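Local coordinates for translation initiation factor eif-2b-like protein (Chaetomium thermophilum, PDB 4ZEO), which forms the delta subunit of eIF2B, the complex that exchanges GDP for GTP on eIF2, and probably acts in translation initiation, at residues 286-290 and 312-316; 293-298 and 390-394. All coordinates share one frame; numbering follows the deposited sequence.

Contact 1. Residues 286-290 and 312-316; sequences IVTYG and TVLDD
Tyr289 and Leu314 lie side by side on one face of the parallel sheet. Leu314 CB sits in the plane of the tyrosine ring, at its edge, 4.0 Å from Tyr289 CD1. The ring CG is anti to the backbone N (chi1 179°), which sends the ring along the chain past the end of the neighbouring strand. Its CE1 comes within 3.5 Å of the backbone carbon C of Asp315. Its OH lies 3.3 Å from Asp316 CB. These side chains run at a slant, ring and carboxylate planes 21° apart. The hydroxyl does not pair with the Asp316 carboxylate; it hydrogen-bonds to Ser372 O. Asp316 OD1 accepts from Tyr318 N instead. Val287 shares this face, and its CG1 meets Leu314 CD1 at 3.8 Å. Helix 374-384 covers the same face, with Val377 against Tyr289 and Leu314. Thr288 and Val313 point to the other face. There Thr288 OG1 is hydrogen-bonded to Phe356 O, on the next strand.

Four backbone bonds join the strands, whose short axes are 19° apart. Thr312 N binds Ile286 O at 2.7 Å, and Thr288 N binds Thr312 O at 3.0 Å. Leu314 N binds Thr288 O at 2.9 Å, and Gly290 N binds Leu314 O at 2.8 Å. This is the hydrogen-bonding ladder of adjacent parallel strands in a beta-alpha-beta unit, here with helix 293-304 as the connection. The chemistry is divided: main-chain polar groups bind across the strands, apolar groups pack on the Tyr289 face, and the hydroxyls of Tyr289 and Thr288 are satisfied by the carbonyl oxygens of Ser372 and Phe356.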
ATOM      1  N   ILE A 286      -7.189  16.797 -13.200  1.00 45.39           N
ATOM      2  CA  ILE A 286      -6.420  15.700 -12.648  1.00 43.19           C
ATOM      3  C   ILE A 286      -6.571  14.464 -13.508  1.00 41.59           C
ATOM      4  O   ILE A 286      -7.678  14.151 -13.944  1.00 45.21           O
ATOM      5  CB  ILE A 286      -6.871  15.351 -11.205  1.00 49.35           C
ATOM      6  CG1 ILE A 286      -7.003  16.624 -10.357  1.00 51.27           C
ATOM      7  CG2 ILE A 286      -5.923  14.355 -10.597  1.00 46.64           C
ATOM      8  CD1 ILE A 286      -5.678  17.240  -9.995  1.00 52.92           C
ATOM      9  N   VAL A 287      -5.462  13.772 -13.751  1.00 36.34           N
ATOM     10  CA  VAL A 287      -5.495  12.514 -14.471  1.00 36.15           C
ATOM     11  C   VAL A 287      -5.065  11.374 -13.547  1.00 35.80           C
ATOM     12  O   VAL A 287      -4.139  11.511 -12.745  1.00 34.24           O
ATOM     13  CB  VAL A 287      -4.590  12.545 -15.720  1.00 39.91           C
ATOM     14  CG1 VAL A 287      -4.698  11.214 -16.476  1.00 37.53           C
ATOM     15  CG2 VAL A 287      -4.976  13.727 -16.636  1.00 32.31           C
ATOM     16  N   THR A 288      -5.785  10.262 -13.589  1.00 34.57           N
ATOM     17  CA  THR A 288      -5.325   9.102 -12.852  1.00 34.15           C
ATOM     18  C   THR A 288      -5.670   7.846 -13.640  1.00 36.83           C
ATOM     19  O   THR A 288      -6.395   7.917 -14.650  1.00 39.81           O
ATOM     20  CB  THR A 288      -5.894   9.054 -11.419  1.00 34.96           C
ATOM     21  OG1 THR A 288      -5.110   8.137 -10.649  1.00 35.36           O
ATOM     22  CG2 THR A 288      -7.364   8.627 -11.410  1.00 36.22           C
ATOM     23  N   TYR A 289      -5.095   6.720 -13.211  1.00 35.08           N
ATOM     24  CA  TYR A 289      -5.237   5.441 -13.906  1.00 35.43           C
ATOM     25  C   TYR A 289      -5.768   4.349 -12.980  1.00 38.63           C
ATOM     26  O   TYR A 289      -5.160   4.034 -11.956  1.00 39.21           O
ATOM     27  CB  TYR A 289      -3.890   5.028 -14.490  1.00 34.08           C
ATOM     28  CG  TYR A 289      -3.865   3.717 -15.229  1.00 36.15           C
ATOM     29  CD1 TYR A 289      -4.576   3.548 -16.416  1.00 36.17           C
ATOM     30  CD2 TYR A 289      -3.134   2.639 -14.741  1.00 35.68           C
ATOM     31  CE1 TYR A 289      -4.545   2.349 -17.107  1.00 36.93           C
ATOM     32  CE2 TYR A 289      -3.101   1.437 -15.418  1.00 36.49           C
ATOM     33  CZ  TYR A 289      -3.802   1.299 -16.608  1.00 37.94           C
ATOM     34  OH  TYR A 289      -3.763   0.099 -17.295  1.00 38.96           O
ATOM     35  N   GLY A 290      -6.899   3.761 -13.363  1.00 41.01           N
ATOM     36  CA  GLY A 290      -7.526   2.717 -12.587  1.00 39.29           C
ATOM     37  C   GLY A 290      -8.015   3.266 -11.271  1.00 40.13           C
ATOM     38  O   GLY A 290      -8.260   4.465 -11.141  1.00 39.61           O
ATOM     39  N   THR A 312      -9.907  13.045 -14.955  1.00 38.56           N
ATOM     40  CA  THR A 312      -9.910  12.115 -16.059  1.00 40.45           C
ATOM     41  C   THR A 312      -9.455  10.784 -15.513  1.00 39.54           C
ATOM     42  O   THR A 312      -8.395  10.682 -14.910  1.00 37.18           O
ATOM     43  CB  THR A 312      -8.990  12.577 -17.225  1.00 44.32           C
ATOM     44  OG1 THR A 312      -9.557  13.731 -17.851  1.00 46.86           O
ATOM     45  CG2 THR A 312      -8.839  11.474 -18.277  1.00 44.41           C
ATOM     46  N   VAL A 313     -10.288   9.768 -15.687  1.00 41.87           N
ATOM     47  CA  VAL A 313      -9.942   8.435 -15.230  1.00 40.33           C
ATOM     48  C   VAL A 313      -9.703   7.521 -16.409  1.00 41.01           C
ATOM     49  O   VAL A 313     -10.593   7.284 -17.225  1.00 42.59           O
ATOM     50  CB  VAL A 313     -11.031   7.843 -14.313  1.00 41.50           C
ATOM     51  CG1 VAL A 313     -10.610   6.470 -13.820  1.00 43.05           C
ATOM     52  CG2 VAL A 313     -11.269   8.769 -13.129  1.00 39.38           C
ATOM     53  N   LEU A 314      -8.480   7.018 -16.485  1.00 40.60           N
ATOM     54  CA  LEU A 314      -8.069   6.126 -17.551  1.00 42.63           C
ATOM     55  C   LEU A 314      -8.117   4.708 -16.993  1.00 46.33           C
ATOM     56  O   LEU A 314      -8.040   4.537 -15.770  1.00 45.72           O
ATOM     57  CB  LEU A 314      -6.665   6.493 -18.031  1.00 40.77           C
ATOM     58  CG  LEU A 314      -6.418   7.910 -18.578  1.00 39.85           C
ATOM     59  CD1 LEU A 314      -4.929   8.187 -18.711  1.00 39.47           C
ATOM     60  CD2 LEU A 314      -7.071   8.090 -19.914  1.00 41.44           C
ATOM     61  N   ASP A 315      -8.284   3.689 -17.839  1.00 47.37           N
ATOM     62  CA  ASP A 315      -8.391   2.346 -17.285  1.00 51.03           C
ATOM     63  C   ASP A 315      -7.681   1.278 -18.090  1.00 54.77           C
ATOM     64  O   ASP A 315      -7.207   1.522 -19.202  1.00 59.07           O
ATOM     65  CB  ASP A 315      -9.858   1.934 -17.137  1.00 54.65           C
ATOM     66  CG  ASP A 315     -10.148   1.255 -15.787  1.00 54.15           C
ATOM     67  OD1 ASP A 315     -11.341   1.118 -15.462  1.00 56.77           O
ATOM     68  OD2 ASP A 315      -9.198   0.844 -15.069  1.00 50.18           O
ATOM     69  N   ASP A 316      -7.581   0.102 -17.480  1.00 55.02           N
ATOM     70  CA  ASP A 316      -7.165  -1.124 -18.142  1.00 55.07           C
ATOM     71  C   ASP A 316      -8.462  -1.803 -18.584  1.00 58.91           C
ATOM     72  O   ASP A 316      -9.304  -2.108 -17.742  1.00 60.26           O
ATOM     73  CB  ASP A 316      -6.358  -2.001 -17.172  1.00 56.08           C
ATOM     74  CG  ASP A 316      -5.820  -3.283 -17.807  1.00 60.66           C
ATOM     75  OD1 ASP A 316      -6.431  -3.842 -18.741  1.00 66.84           O
ATOM     76  OD2 ASP A 316      -4.782  -3.765 -17.325  1.00 59.88           O
TER

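Contact 2. Residues 293-298 and 390-394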
ATOM      1  N   ARG A 293      -6.578   3.479  -3.924  1.00 37.08           N
ATOM      2  CA  ARG A 293      -7.180   4.025  -2.707  1.00 37.94           C
ATOM      3  C   ARG A 293      -6.612   5.402  -2.284  1.00 38.84           C
ATOM      4  O   ARG A 293      -7.361   6.296  -1.919  1.00 39.93           O
ATOM      5  CB  ARG A 293      -7.000   3.004  -1.575  1.00 38.68           C
ATOM      6  CG  ARG A 293      -7.439   3.449  -0.198  1.00 41.79           C
ATOM      7  CD  ARG A 293      -6.970   2.440   0.871  1.00 44.23           C
ATOM      8  NE  ARG A 293      -5.587   2.049   0.599  1.00 44.39           N
ATOM      9  CZ  ARG A 293      -4.529   2.625   1.155  1.00 43.11           C
ATOM     10  NH1 ARG A 293      -3.297   2.228   0.838  1.00 40.94           N
ATOM     11  NH2 ARG A 293      -4.704   3.609   2.030  1.00 45.54           N
ATOM     12  N   LEU A 294      -5.297   5.584  -2.349  1.00 37.15           N
ATOM     13  CA  LEU A 294      -4.711   6.861  -1.958  1.00 34.70           C
ATOM     14  C   LEU A 294      -5.181   7.990  -2.896  1.00 37.81           C
ATOM     15  O   LEU A 294      -5.466   9.102  -2.438  1.00 40.21           O
ATOM     16  CB  LEU A 294      -3.189   6.775  -1.940  1.00 30.66           C
ATOM     17  CG  LEU A 294      -2.564   5.922  -0.841  1.00 30.93           C
ATOM     18  CD1 LEU A 294      -1.051   5.994  -0.925  1.00 30.65           C
ATOM     19  CD2 LEU A 294      -3.037   6.379   0.527  1.00 31.38           C
ATOM     20  N   VAL A 295      -5.262   7.701  -4.199  1.00 35.75           N
ATOM     21  CA  VAL A 295      -5.736   8.683  -5.164  1.00 33.67           C
ATOM     22  C   VAL A 295      -7.202   9.044  -4.905  1.00 35.31           C
ATOM     23  O   VAL A 295      -7.572  10.209  -4.853  1.00 37.46           O
ATOM     24  CB  VAL A 295      -5.559   8.165  -6.612  1.00 33.25           C
ATOM     25  CG1 VAL A 295      -6.246   9.089  -7.627  1.00 32.93           C
ATOM     26  CG2 VAL A 295      -4.088   7.983  -6.927  1.00 29.65           C
ATOM     27  N   GLU A 296      -8.014   8.029  -4.675  1.00 35.62           N
ATOM     28  CA  GLU A 296      -9.424   8.213  -4.361  1.00 38.85           C
ATOM     29  C   GLU A 296      -9.638   9.085  -3.116  1.00 38.87           C
ATOM     30  O   GLU A 296     -10.471  10.001  -3.137  1.00 39.92           O
ATOM     31  CB  GLU A 296     -10.094   6.843  -4.178  1.00 40.66           C
ATOM     32  CG  GLU A 296     -11.581   6.878  -3.844  1.00 43.17           C
ATOM     33  CD  GLU A 296     -12.216   5.502  -3.949  1.00 48.41           C
ATOM     34  OE1 GLU A 296     -11.593   4.591  -4.534  1.00 47.02           O
ATOM     35  OE2 GLU A 296     -13.341   5.318  -3.445  1.00 54.35           O
ATOM     36  N   LYS A 297      -8.881   8.798  -2.053  1.00 36.99           N
ATOM     37  CA  LYS A 297      -8.965   9.544  -0.798  1.00 38.10           C
ATOM     38  C   LYS A 297      -8.582  11.003  -0.979  1.00 36.32           C
ATOM     39  O   LYS A 297      -9.211  11.914  -0.395  1.00 37.59           O
ATOM     40  CB  LYS A 297      -8.055   8.930   0.272  1.00 39.49           C
ATOM     41  CG  LYS A 297      -8.433   7.548   0.797  1.00 42.84           C
ATOM     42  CD  LYS A 297      -9.742   7.498   1.515  1.00 47.88           C
ATOM     43  CE  LYS A 297     -10.024   6.061   1.996  1.00 52.88           C
ATOM     44  NZ  LYS A 297     -11.338   5.929   2.713  1.00 59.71           N
ATOM     45  N   THR A 298      -7.553  11.219  -1.787  1.00 34.01           N
ATOM     46  CA  THR A 298      -7.058  12.562  -2.061  1.00 34.40           C
ATOM     47  C   THR A 298      -8.097  13.397  -2.781  1.00 38.40           C
ATOM     48  O   THR A 298      -8.384  14.535  -2.380  1.00 38.16           O
ATOM     49  CB  THR A 298      -5.797  12.529  -2.900  1.00 33.51           C
ATOM     50  OG1 THR A 298      -4.756  11.888  -2.152  1.00 33.46           O
ATOM     51  CG2 THR A 298      -5.381  13.939  -3.261  1.00 33.72           C
ATOM     52  N   VAL A 390       3.250  10.709  -7.403  1.00 29.23           N
ATOM     53  CA  VAL A 390       3.006   9.366  -6.909  1.00 30.71           C
ATOM     54  C   VAL A 390       2.757   9.418  -5.412  1.00 34.20           C
ATOM     55  O   VAL A 390       3.512  10.050  -4.671  1.00 35.70           O
ATOM     56  CB  VAL A 390       4.181   8.425  -7.211  1.00 30.66           C
ATOM     57  CG1 VAL A 390       4.020   7.095  -6.449  1.00 29.75           C
ATOM     58  CG2 VAL A 390       4.320   8.210  -8.712  1.00 28.38           C
ATOM     59  N   LEU A 391       1.677   8.768  -4.989  1.00 35.38           N
ATOM     60  CA  LEU A 391       1.262   8.700  -3.578  1.00 32.77           C
ATOM     61  C   LEU A 391       1.555   7.320  -3.016  1.00 34.48           C
ATOM     62  O   LEU A 391       1.102   6.307  -3.564  1.00 33.21           O
ATOM     63  CB  LEU A 391      -0.218   9.000  -3.436  1.00 31.91           C
ATOM     64  CG  LEU A 391      -0.740  10.252  -4.149  1.00 32.58           C
ATOM     65  CD1 LEU A 391      -2.267  10.381  -4.015  1.00 31.67           C
ATOM     66  CD2 LEU A 391      -0.031  11.494  -3.606  1.00 33.88           C
ATOM     67  N   CYS A 392       2.339   7.265  -1.944  1.00 34.68           N
ATOM     68  CA  CYS A 392       2.740   5.972  -1.411  1.00 34.59           C
ATOM     69  C   CYS A 392       3.210   6.036   0.054  1.00 35.58           C
ATOM     70  O   CYS A 392       3.939   6.948   0.448  1.00 37.07           O
ATOM     71  CB  CYS A 392       3.844   5.405  -2.327  1.00 34.59           C
ATOM     72  SG  CYS A 392       4.307   3.699  -2.075  1.00 39.69           S
ATOM     73  N   GLU A 393       2.852   5.021   0.830  1.00 34.85           N
ATOM     74  CA  GLU A 393       3.263   4.930   2.231  1.00 34.21           C
ATOM     75  C   GLU A 393       4.728   4.508   2.270  1.00 36.10           C
ATOM     76  O   GLU A 393       5.170   3.737   1.427  1.00 38.04           O
ATOM     77  CB  GLU A 393       2.384   3.922   3.000  1.00 31.79           C
ATOM     78  CG  GLU A 393       0.902   4.269   3.006  1.00 34.28           C
ATOM     79  CD  GLU A 393       0.106   3.700   1.802  1.00 44.45           C
ATOM     80  OE1 GLU A 393       0.705   3.325   0.754  1.00 43.51           O
ATOM     81  OE2 GLU A 393      -1.137   3.622   1.919  1.00 43.90           O
ATOM     82  N   THR A 394       5.458   4.971   3.275  1.00 35.04           N
ATOM     83  CA  THR A 394       6.887   4.686   3.381  1.00 35.36           C
ATOM     84  C   THR A 394       7.155   3.199   3.526  1.00 36.00           C
ATOM     85  O   THR A 394       8.193   2.717   3.085  1.00 37.98           O
ATOM     86  CB  THR A 394       7.546   5.419   4.586  1.00 30.64           C
ATOM     87  OG1 THR A 394       6.912   5.023   5.805  1.00 29.74           O
ATOM     88  CG2 THR A 394       7.434   6.894   4.433  1.00 28.33           C
TER
HETATM   89  O   HOH W   1      -2.597   3.915   3.915  1.00 45.99           O
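Arg293 reaches Glu393 because both chains bend. The arginine runs extended from the helix and then turns at chi3 (44°), while the glutamate folds at chi2 (88°) and brings its carboxylate back toward the helix. The two groups meet edge on and nearly coplanar, their planes 27° apart. Arg293 NH1 gives a nearly straight hydrogen bond of 2.8 Å to Glu393 OE2, within the guanidinium plane and on the syn lone pair. This is a salt bridge. Arg293 NH2 also donates to a water, 2.8 Å away, which in turn donates to Glu393 OE2. The same NH2 forms a second salt bridge, to Glu269 on helix 246-277.

Leu294 comes toward Glu393 from the opposite direction, with its methyls against the carboxylate. Its CD1 lies 3.4 Å from Leu391 O and 3.6 Å from Glu393 OE1. Its CB packs on Leu391 CB at 4.0 Å. Leu391 also pushes CD1 between Val295 and Thr298, reaching Thr298 OG1 at 3.5 Å. That hydroxyl donates to Leu294 O at 2.9 Å, and Thr298 N binds the same oxygen from the opposite face of its plane.

With an alanine at Glu393, Arg293 would probably lose one of its two acidic partners, and the Leu294 methyls would lose the cover of the carboxylate. The first turns of helix 293-304 pack on the C-terminal end of strand 387-391, as in Rossmann-like alpha/beta domains. Buried Leu294-Leu391 packing and the ion pair join them, and the shared arginine charge probably also ties in helix 246-277.

Overall arrangement
Both contacts reach the same parallel sheet, of Rossmann-like type, and lie with their centres about 14 Å apart. Helix 293-304 relates them. It connects the two strands of contact 1 along the chain and, in contact 2, rests on strand 387-391. Strand 354-358 lies between that strand and 285-289, so the helix passes over strand 354-358 to reach 387-391. The contacts touch directly where Thr288 OG1 packs 3.4 Å from Val295 CG1. Contact 2 is about 8 Å from the centre of the chain and contact 1 about 18 Å, measured centre to centre. Contact 2 faces the long helix 246-277, whereas contact 1 lies farther out, on the side of the sheet toward strand 336-338.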